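Local atomic coordinates of putative secreted cellulose-binding protein (Streptomyces coelicolor, PDB entry 4OY6), a protein that oxidatively cleaves cellulose as a copper-dependent lytic polysaccharide monooxygenase of the AA10 family. Residues H1-D6 against Y177-D182; E16-D21 against D29-C34. All coordinates share one frame; numbering follows the deposited sequence.

Contact 1. Residues H1-D6 against Y177-D182. With CU (copper (II) ion), chain B; ZN (zinc ion), chain G.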
loop_
_atom_site.group_PDB
_atom_site.type_symbol
_atom_site.label_atom_id
_atom_site.label_comp_id
_atom_site.label_asym_id
_atom_site.label_seq_id
_atom_site.Cartn_x
_atom_site.Cartn_y
_atom_site.Cartn_z
ATOM N N HIS A 1 14.805 -0.030 2.354
ATOM C CA HIS A 1 13.465 0.623 2.261
ATOM C C HIS A 1 12.888 0.416 0.874
ATOM O O HIS A 1 13.636 0.330 -0.100
ATOM C CB HIS A 1 13.588 2.103 2.589
ATOM C CG HIS A 1 13.735 2.385 4.048
ATOM N ND1 HIS A 1 14.733 1.838 4.820
ATOM C CD2 HIS A 1 12.970 3.119 4.883
ATOM C CE1 HIS A 1 14.596 2.260 6.061
ATOM N NE2 HIS A 1 13.532 3.033 6.129
ATOM N N GLY A 2 11.576 0.344 0.779
ATOM C CA GLY A 2 10.948 0.104 -0.513
ATOM C C GLY A 2 9.441 0.203 -0.426
ATOM O O GLY A 2 8.893 0.718 0.532
ATOM N N SER A 3 8.782 -0.348 -1.441
ATOM C CA SER A 3 7.330 -0.320 -1.543
ATOM C C SER A 3 6.857 -1.427 -2.461
ATOM O O SER A 3 7.658 -2.107 -3.102
ATOM C CB SER A 3 6.823 1.030 -2.079
ATOM O OG SER A 3 5.439 1.169 -1.868
ATOM N N VAL A 4 5.540 -1.595 -2.528
ATOM C CA VAL A 4 4.920 -2.435 -3.535
ATOM C C VAL A 4 4.833 -1.630 -4.815
ATOM O O VAL A 4 4.206 -0.567 -4.859
ATOM C CB VAL A 4 3.541 -2.935 -3.114
ATOM C CG1 VAL A 4 2.896 -3.670 -4.275
ATOM C CG2 VAL A 4 3.646 -3.848 -1.897
ATOM N N VAL A 5 5.525 -2.119 -5.849
ATOM C CA VAL A 5 5.581 -1.450 -7.131
ATOM C C VAL A 5 4.606 -1.991 -8.158
ATOM O O VAL A 5 4.252 -1.297 -9.101
ATOM C CB VAL A 5 7.021 -1.414 -7.698
ATOM C CG1 VAL A 5 7.926 -0.634 -6.742
ATOM C CG2 VAL A 5 7.572 -2.806 -7.946
ATOM N N ASP A 6 4.150 -3.226 -7.958
ATOM C CA ASP A 6 3.156 -3.841 -8.842
ATOM C C ASP A 6 2.363 -4.831 -8.016
ATOM O O ASP A 6 2.950 -5.737 -7.427
ATOM C CB ASP A 6 3.819 -4.609 -10.014
ATOM C CG ASP A 6 4.566 -3.725 -10.949
ATOM O OD1 ASP A 6 3.920 -3.079 -11.795
ATOM O OD2 ASP A 6 5.819 -3.679 -10.863
ATOM N N TYR A 177 6.653 -2.234 6.934
ATOM C CA TYR A 177 6.103 -1.371 5.895
ATOM C C TYR A 177 4.656 -1.761 5.640
ATOM O O TYR A 177 4.342 -2.941 5.610
ATOM C CB TYR A 177 6.931 -1.472 4.611
ATOM C CG TYR A 177 8.385 -1.118 4.788
ATOM C CD1 TYR A 177 9.258 -1.955 5.479
ATOM C CD2 TYR A 177 8.901 0.053 4.266
ATOM C CE1 TYR A 177 10.594 -1.617 5.635
ATOM C CE2 TYR A 177 10.247 0.407 4.436
ATOM C CZ TYR A 177 11.080 -0.439 5.142
ATOM O OH TYR A 177 12.400 -0.086 5.325
ATOM N N PHE A 178 3.806 -0.755 5.434
ATOM C CA PHE A 178 2.351 -0.943 5.338
ATOM C C PHE A 178 1.877 -0.348 4.018
ATOM O O PHE A 178 1.822 0.871 3.875
ATOM C CB PHE A 178 1.627 -0.253 6.507
ATOM C CG PHE A 178 2.057 -0.774 7.859
ATOM C CD1 PHE A 178 3.121 -0.215 8.540
ATOM C CD2 PHE A 178 1.380 -1.820 8.455
ATOM C CE1 PHE A 178 3.502 -0.718 9.774
ATOM C CE2 PHE A 178 1.761 -2.327 9.682
ATOM C CZ PHE A 178 2.820 -1.769 10.343
ATOM N N LEU A 179 1.591 -1.218 3.059
ATOM C CA LEU A 179 1.402 -0.774 1.667
ATOM C C LEU A 179 -0.013 -1.086 1.155
ATOM O O LEU A 179 -0.376 -2.255 0.933
ATOM C CB LEU A 179 2.404 -1.452 0.743
ATOM C CG LEU A 179 3.894 -1.229 0.921
ATOM C CD1 LEU A 179 4.338 0.143 1.410
ATOM C CD2 LEU A 179 4.543 -2.308 1.721
ATOM N N CYS A 180 -0.802 -0.036 0.946
ATOM C CA CYS A 180 -2.105 -0.139 0.281
ATOM C C CYS A 180 -1.933 -0.040 -1.222
ATOM O O CYS A 180 -1.342 0.939 -1.689
ATOM C CB CYS A 180 -3.040 0.992 0.690
ATOM S SG CYS A 180 -3.672 0.796 2.352
ATOM N N SER A 181 -2.507 -0.992 -1.965
ATOM C CA SER A 181 -2.567 -0.931 -3.433
ATOM C C SER A 181 -4.001 -1.070 -3.884
ATOM O O SER A 181 -4.648 -2.082 -3.584
ATOM C CB SER A 181 -1.773 -2.069 -4.054
ATOM O OG SER A 181 -0.398 -2.022 -3.700
ATOM N N ASP A 182 -4.510 -0.065 -4.593
ATOM C CA ASP A 182 -5.856 -0.144 -5.138
ATOM C C ASP A 182 -5.841 -0.999 -6.389
ATOM O O ASP A 182 -5.056 -0.779 -7.301
ATOM C CB ASP A 182 -6.381 1.250 -5.425
ATOM C CG ASP A 182 -6.447 2.084 -4.177
ATOM O OD1 ASP A 182 -5.534 2.929 -3.975
ATOM O OD2 ASP A 182 -7.375 1.863 -3.359
HETATM CU CU CU B . 15.587 0.144 4.382
HETATM ZN ZN ZN G . 4.637 -1.432 -13.028
HETATM O O HOH W 1 4.044 -0.117 -11.420
HETATM O O HOH W 2 6.716 -1.693 -12.440
HETATM O O HOH W 3 5.089 0.379 -13.515
HETATM O O HOH W 4 3.046 -1.232 -14.017
#
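His1 and Tyr177 meet as an edge-to-face aromatic pair, with the edge of Tyr177 directed at the face of His1. The ring planes stand at 86° and the centroids lie 5.3 Å apart. Tyr177 OH sits over the centre of the imidazole, 3.1 Å from His1 ND1. This is not a hydrogen bond, because ND1 is already spent on copper. The hydroxyl instead makes a weak bond to Gln175, and the Tyr177 ring also stacks on Trp168.

Metal bonds fix His1. Copper is gripped by His1 N at 2.2 Å and His1 ND1 at 1.9 Å. The imidazole CG lies beside the backbone N (chi1 -76°), which lets both nitrogens reach one metal. Tyr177 OH lies 3.3 Å from the copper and is not bonded to it. His108 completes the histidine brace, and Asp104 accepts from the amino terminus.

Further along, the contact is largely apolar. Val4 CG2 packs on Leu179 CB at 3.8 Å, and Val4 CG1 touches Ser181 OG at 3.7 Å. Leu179 CD1 lies against Ser3 OG. The two hydroxyls are satisfied elsewhere, Ser3 by Ser9 and Ser181 by Pro7. Val4 N is buried without a partner.

No hydrogen bond joins the segments. Strands 2-6 and 175-184 belong to different sheets, and the short axes run 7.2 Å apart at 22°. Side chains therefore fill the gap between the sheets of the sandwich. At the copper end, the tyrosine hydroxyl covers one imidazole face without competing for ND1, which stays with the metal, and this probably limits movement of the ring.

Contact 2. Residues E16-D21 against D29-C34; sequences ERWGDD and DEDPMC. With ZN (zinc ion), chain F.
Asp31 OD2 receives both Arg17 NH2 and Trp18 NE1, and this double grip is the tight part of the contact. Arg17 NH2 forms a salt bridge to it at 2.9 Å, nearly straight at 163°. Asp31 OD2 accepts through its syn lone pair, and the oxygen lies in the guanidinium plane. Arg17 NE adds a weak bond to the same oxygen. A bend in the arginine chain at chi3 (-56°) brings the guanidinium nearly coplanar with the carboxylate.

Trp18 NE1 reaches OD2 at 2.9 Å from the anti side, somewhat out of the carboxylate plane. The bond lies close to the indole plane. The other oxygen, Asp31 OD1, accepts from Cys34 N at 3.3 Å, from well above the carboxylate plane. Both oxygens of this buried carboxylate are thus engaged, and the nearby arginine would probably keep it ionised. Cys34 CB packs near Trp18 CD1 at 4.0 Å, and its sulfur lies obliquely to the five-membered ring. That sulfur is joined to Cys14 in a disulfide.

The outer side is looser. Glu30 OE1 comes to the edge of the indole, 3.6 Å from Trp18 CH2, with no hydrogen bond between them. Water 5 donates to Asp31 OD2 and is weakly held by Arg17 NE. Farther out, Asp29 OD1 binds zinc at 1.9 Å, away from the packed indole.

Asp31 is the N-cap of helix 32-40, and its bond to Cys34 N, at N3, is the classic side-chain cap. The same carboxylate joins that cap to the C-terminal part of helix 10-18, in what corresponds to the L2 region of AA10 enzymes.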
loop_
_atom_site.group_PDB
_atom_site.type_symbol
_atom_site.label_atom_id
_atom_site.label_comp_id
_atom_site.label_asym_id
_atom_site.label_seq_id
_atom_site.Cartn_x
_atom_site.Cartn_y
_atom_site.Cartn_z
ATOM N N GLU A 16 4.906 7.342 -9.719
ATOM C CA GLU A 16 5.216 6.775 -11.032
ATOM C C GLU A 16 4.429 7.482 -12.128
ATOM O O GLU A 16 4.969 7.726 -13.213
ATOM C CB GLU A 16 4.934 5.264 -11.022
ATOM C CG GLU A 16 5.261 4.521 -12.287
ATOM C CD GLU A 16 4.979 3.035 -12.156
ATOM O OE1 GLU A 16 4.020 2.613 -11.447
ATOM O OE2 GLU A 16 5.715 2.282 -12.814
ATOM N N ARG A 17 3.164 7.777 -11.860
ATOM C CA ARG A 17 2.306 8.343 -12.895
ATOM C C ARG A 17 2.504 9.839 -13.088
ATOM O O ARG A 17 2.341 10.330 -14.201
ATOM C CB ARG A 17 0.832 8.062 -12.625
ATOM C CG ARG A 17 0.473 6.600 -12.724
ATOM C CD ARG A 17 -1.055 6.349 -12.682
ATOM N NE ARG A 17 -1.773 6.904 -11.499
ATOM C CZ ARG A 17 -1.837 6.294 -10.333
ATOM N NH1 ARG A 17 -1.221 5.124 -10.142
ATOM N NH2 ARG A 17 -2.486 6.851 -9.352
ATOM N N TRP A 18 2.835 10.560 -12.020
ATOM C CA TRP A 18 2.830 12.019 -12.035
ATOM C C TRP A 18 4.139 12.703 -11.659
ATOM O O TRP A 18 4.231 13.916 -11.734
ATOM C CB TRP A 18 1.718 12.573 -11.148
ATOM C CG TRP A 18 0.339 12.114 -11.543
ATOM C CD1 TRP A 18 -0.424 11.160 -10.935
ATOM C CD2 TRP A 18 -0.438 12.614 -12.637
ATOM N NE1 TRP A 18 -1.615 11.011 -11.590
ATOM C CE2 TRP A 18 -1.664 11.898 -12.637
ATOM C CE3 TRP A 18 -0.242 13.627 -13.591
ATOM C CZ2 TRP A 18 -2.675 12.128 -13.583
ATOM C CZ3 TRP A 18 -1.251 13.858 -14.536
ATOM C CH2 TRP A 18 -2.451 13.112 -14.513
ATOM N N GLY A 19 5.140 11.937 -11.223
ATOM C CA GLY A 19 6.359 12.518 -10.709
ATOM C C GLY A 19 7.125 13.371 -11.704
ATOM O O GLY A 19 7.860 14.278 -11.301
ATOM N N ASP A 20 6.982 13.067 -12.993
ATOM C CA ASP A 20 7.621 13.844 -14.053
ATOM C C ASP A 20 6.796 15.066 -14.465
ATOM O O ASP A 20 7.242 15.837 -15.305
ATOM C CB ASP A 20 7.968 12.980 -15.283
ATOM C CG ASP A 20 6.750 12.382 -15.956
ATOM O OD1 ASP A 20 5.623 12.500 -15.421
ATOM O OD2 ASP A 20 6.926 11.769 -17.032
ATOM N N ASP A 21 5.632 15.254 -13.840
ATOM C CA ASP A 21 4.603 16.205 -14.266
ATOM C C ASP A 21 3.693 16.554 -13.071
ATOM O O ASP A 21 2.493 16.559 -13.196
ATOM C CB ASP A 21 3.808 15.552 -15.436
ATOM C CG ASP A 21 2.979 16.543 -16.271
ATOM O OD1 ASP A 21 3.230 17.766 -16.231
ATOM O OD2 ASP A 21 2.067 16.069 -16.992
ATOM N N ASP A 29 -8.553 16.585 -12.204
ATOM C CA ASP A 29 -9.650 15.951 -12.902
ATOM C C ASP A 29 -9.405 14.450 -13.104
ATOM O O ASP A 29 -10.258 13.619 -12.815
ATOM C CB ASP A 29 -9.853 16.646 -14.258
ATOM C CG ASP A 29 -11.086 16.166 -14.971
ATOM O OD1 ASP A 29 -12.009 15.687 -14.294
ATOM O OD2 ASP A 29 -11.144 16.289 -16.199
ATOM N N GLU A 30 -8.221 14.105 -13.571
ATOM C CA GLU A 30 -7.922 12.717 -13.962
ATOM C C GLU A 30 -7.608 11.784 -12.814
ATOM O O GLU A 30 -7.810 10.589 -12.931
ATOM C CB GLU A 30 -6.773 12.697 -14.962
ATOM C CG GLU A 30 -7.135 13.413 -16.246
ATOM C CD GLU A 30 -6.052 13.379 -17.296
ATOM O OE1 GLU A 30 -4.958 12.851 -17.019
ATOM O OE2 GLU A 30 -6.309 13.886 -18.407
ATOM N N ASP A 31 -7.078 12.335 -11.736
ATOM C CA ASP A 31 -6.568 11.544 -10.608
ATOM C C ASP A 31 -6.663 12.392 -9.348
ATOM O O ASP A 31 -5.652 12.801 -8.766
ATOM C CB ASP A 31 -5.149 11.075 -10.883
ATOM C CG ASP A 31 -4.683 9.964 -9.957
ATOM O OD1 ASP A 31 -5.341 9.710 -8.921
ATOM O OD2 ASP A 31 -3.617 9.369 -10.273
ATOM N N PRO A 32 -7.908 12.663 -8.923
ATOM C CA PRO A 32 -8.092 13.551 -7.773
ATOM C C PRO A 32 -7.430 13.075 -6.490
ATOM O O PRO A 32 -7.036 13.903 -5.685
ATOM C CB PRO A 32 -9.623 13.630 -7.613
ATOM C CG PRO A 32 -10.142 12.435 -8.340
ATOM C CD PRO A 32 -9.202 12.223 -9.496
ATOM N N MET A 33 -7.349 11.769 -6.280
ATOM C CA MET A 33 -6.700 11.265 -5.070
ATOM C C MET A 33 -5.210 11.517 -5.065
ATOM O O MET A 33 -4.649 11.847 -4.018
ATOM C CB MET A 33 -7.049 9.788 -4.846
ATOM C CG MET A 33 -8.572 9.581 -4.667
ATOM S SD MET A 33 -9.527 10.869 -3.764
ATOM C CE MET A 33 -8.959 10.311 -2.348
ATOM N N CYS A 34 -4.561 11.388 -6.220
ATOM C CA CYS A 34 -3.161 11.784 -6.298
ATOM C C CYS A 34 -3.015 13.284 -6.139
ATOM O O CYS A 34 -2.090 13.734 -5.471
ATOM C CB CYS A 34 -2.491 11.291 -7.562
ATOM S SG CYS A 34 -2.127 9.521 -7.589
HETATM ZN ZN ZN F . -13.726 14.912 -14.611
HETATM O O HOH W 5 -3.468 8.559 -13.227
#

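The chain starts at the copper site with strand 2-6, and helix 10-18 follows it. Contact 2 closes first: only a short stretch separates 16-21 from 29-34, and it brings helix 10-18 against helices 27-30 and 32-40. The chain then builds the remaining strands before 177-182 returns to 1-6. Contact 1 therefore closes a loop of 170 residues, and contact 2 is nested within it. The first joins the two sheets near the centre of the chain, while the second ties neighbouring helices at the periphery. Their centres are about 17 Å apart, and their nearest atoms, about 5 Å apart, do not touch.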